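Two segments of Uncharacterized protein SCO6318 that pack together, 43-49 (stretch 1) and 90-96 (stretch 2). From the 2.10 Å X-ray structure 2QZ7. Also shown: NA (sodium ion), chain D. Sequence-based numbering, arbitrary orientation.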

# COMPACT_ATOMS: atom_id res chain seq x y z
N HIS A 43 -0.07 12.48 -7.98
CA HIS A 43 -0.15 11.10 -8.39
C HIS A 43 0.31 10.23 -7.22
O HIS A 43 1.50 10.23 -6.85
CB HIS A 43 0.69 10.82 -9.64
CG HIS A 43 0.57 9.40 -10.14
ND1 HIS A 43 1.12 8.99 -11.33
CD2 HIS A 43 0.01 8.30 -9.58
CE1 HIS A 43 0.88 7.70 -11.50
NE2 HIS A 43 0.21 7.26 -10.44
N LEU A 44 -0.66 9.55 -6.62
CA LEU A 44 -0.45 8.59 -5.52
C LEU A 44 -0.85 7.22 -6.00
O LEU A 44 -1.77 7.08 -6.81
CB LEU A 44 -1.28 8.90 -4.26
CG LEU A 44 -0.75 9.98 -3.31
CD1 LEU A 44 -0.72 11.41 -3.97
CD2 LEU A 44 -1.54 9.99 -2.02
N ASP A 45 -0.10 6.23 -5.53
CA ASP A 45 -0.34 4.82 -5.85
C ASP A 45 -0.39 3.99 -4.61
O ASP A 45 0.52 4.06 -3.75
CB ASP A 45 0.79 4.23 -6.70
CG ASP A 45 0.76 4.73 -8.15
OD1 ASP A 45 -0.32 5.06 -8.69
OD2 ASP A 45 1.85 4.79 -8.78
N ILE A 46 -1.41 3.13 -4.55
CA ILE A 46 -1.34 1.99 -3.63
C ILE A 46 -0.36 1.00 -4.25
O ILE A 46 -0.46 0.67 -5.46
CB ILE A 46 -2.70 1.27 -3.45
CG1 ILE A 46 -3.80 2.23 -2.91
CG2 ILE A 46 -2.53 0.05 -2.46
CD1 ILE A 46 -5.26 1.57 -2.94
N ILE A 47 0.56 0.50 -3.44
CA ILE A 47 1.55 -0.48 -3.91
C ILE A 47 1.60 -1.60 -2.90
O ILE A 47 1.64 -1.33 -1.71
CB ILE A 47 2.98 0.17 -3.99
CG1 ILE A 47 2.98 1.39 -4.96
CG2 ILE A 47 4.00 -0.87 -4.42
CD1 ILE A 47 4.36 2.15 -4.98
N ALA A 48 1.63 -2.86 -3.36
CA ALA A 48 1.87 -3.99 -2.45
C ALA A 48 2.99 -4.90 -2.98
O ALA A 48 3.26 -4.92 -4.19
CB ALA A 48 0.58 -4.83 -2.26
N THR A 49 3.63 -5.61 -2.06
CA THR A 49 4.65 -6.63 -2.36
C THR A 49 4.38 -7.85 -1.58
O THR A 49 3.84 -7.76 -0.49
CB THR A 49 6.05 -6.14 -2.04
OG1 THR A 49 5.97 -5.34 -0.85
CG2 THR A 49 6.58 -5.21 -3.21
N VAL A 90 -10.62 7.02 -4.64
CA VAL A 90 -10.36 7.01 -6.06
C VAL A 90 -9.48 5.83 -6.51
O VAL A 90 -9.24 5.65 -7.71
CB VAL A 90 -9.73 8.37 -6.51
CG1 VAL A 90 -10.71 9.52 -6.23
CG2 VAL A 90 -8.42 8.61 -5.80
N GLU A 91 -8.96 5.05 -5.57
CA GLU A 91 -8.08 3.97 -5.93
C GLU A 91 -8.30 2.84 -4.94
O GLU A 91 -8.52 3.09 -3.77
CB GLU A 91 -6.61 4.45 -5.92
CG GLU A 91 -5.57 3.35 -6.27
CD GLU A 91 -4.33 3.92 -6.95
OE1 GLU A 91 -4.47 4.92 -7.71
OE2 GLU A 91 -3.23 3.36 -6.77
N GLU A 92 -8.27 1.60 -5.38
CA GLU A 92 -8.48 0.52 -4.44
C GLU A 92 -7.71 -0.73 -4.88
O GLU A 92 -7.49 -0.95 -6.08
CB GLU A 92 -9.98 0.19 -4.32
CG GLU A 92 -10.53 -0.65 -5.48
CD GLU A 92 -10.35 -2.18 -5.25
OE1 GLU A 92 -10.38 -2.64 -4.10
OE2 GLU A 92 -10.21 -2.93 -6.22
N MSE A 93 -7.35 -1.55 -3.90
CA MSE A 93 -6.69 -2.80 -4.17
C MSE A 93 -7.33 -3.85 -3.27
O MSE A 93 -7.37 -3.70 -2.03
CB MSE A 93 -5.18 -2.69 -3.84
CG MSE A 93 -4.38 -3.96 -4.26
SE MSE A 93 -2.49 -3.83 -3.94
CE MSE A 93 -2.11 -2.56 -5.33
N THR A 94 -7.83 -4.92 -3.89
CA THR A 94 -8.41 -6.06 -3.13
C THR A 94 -7.49 -7.31 -3.13
O THR A 94 -7.04 -7.74 -4.18
CB THR A 94 -9.78 -6.39 -3.71
OG1 THR A 94 -10.63 -5.24 -3.61
CG2 THR A 94 -10.46 -7.61 -3.02
N PHE A 95 -7.29 -7.93 -1.96
CA PHE A 95 -6.47 -9.12 -1.84
C PHE A 95 -7.30 -10.31 -1.45
O PHE A 95 -8.03 -10.24 -0.45
CB PHE A 95 -5.38 -9.00 -0.74
CG PHE A 95 -4.53 -7.75 -0.83
CD1 PHE A 95 -3.16 -7.86 -1.09
CD2 PHE A 95 -5.09 -6.48 -0.67
CE1 PHE A 95 -2.37 -6.74 -1.17
CE2 PHE A 95 -4.28 -5.33 -0.75
CZ PHE A 95 -2.92 -5.49 -0.99
N GLU A 96 -7.16 -11.40 -2.19
CA GLU A 96 -7.78 -12.63 -1.82
C GLU A 96 -6.64 -13.41 -1.22
O GLU A 96 -6.05 -14.26 -1.88
CB GLU A 96 -8.38 -13.35 -3.04
CG GLU A 96 -9.47 -12.58 -3.81
CD GLU A 96 -10.72 -12.22 -2.98
OE1 GLU A 96 -11.14 -13.01 -2.08
OE2 GLU A 96 -11.30 -11.14 -3.24
NA NA D . -2.59 5.91 -8.69
O HOH W 1 -2.51 5.44 -10.83
O HOH W 2 -1.31 1.72 -7.74

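Strands 44-49 and 91-95 run nearly parallel (9° between their directions), but their axes come no closer than 7.5 Å, too far for backbone pairing, so every direct contact involves at least one side chain, and several of them reach backbone atoms of the partner. Val90, the first residue of stretch 2, does not touch stretch 1. Glu91 points toward the partner strand and, extended at chi1 and chi2 (both t), carries its carboxylate to the backbone there. OE2 accepts a hydrogen bond from the backbone N of Ile46 (2.9 Å, N-H...O angle 156°), the one direct hydrogen bond across the contact. OE1 instead binds the sodium ion at 2.4 Å, alongside Leu44 O and Asp45 OD1, each also 2.4 Å from the metal, water 1 at 2.2 Å and one ligand from elsewhere in the structure. The shared ion explains how Leu44 O and Glu91 OE1 can lie 3.6 Å apart, and Leu44 O and Asp45 OD1 3.1 Å apart, without hydrogen bonding. Asp45 OD1 also accepts a hydrogen bond from His43 NE2 (2.9 Å), which links the histidine to the metal site. Water 2 adds a bridge, donating to Glu91 OE2 and to Ile46 O, 2.7 Å from each.

The CA-to-CB bond of Glu92 points away from stretch 1, and its OE1 accepts a hydrogen bond from Thr94 OG1 (2.7 Å); its backbone still meets stretch 1, with CA 3.7 Å from Ile46 CD1. From here the side-chain contacts are apolar. Met93, a selenomethionine, points toward stretch 1 opposite Ile46, the two CA atoms 7.2 Å apart. Its chain is extended through chi2 and bends at chi3 (m), leaving CE 3.9 Å from Ile46 CG2 and 3.6 Å from Ile46 O, while SE sits 3.6 Å from Ala48 CB. Thr94 makes no contact with stretch 1. Phe95 points toward it again and meets Ala48 with the edge of its ring, CE1 lying 3.7 Å from the methyl CB. Glu96 lies beyond reach.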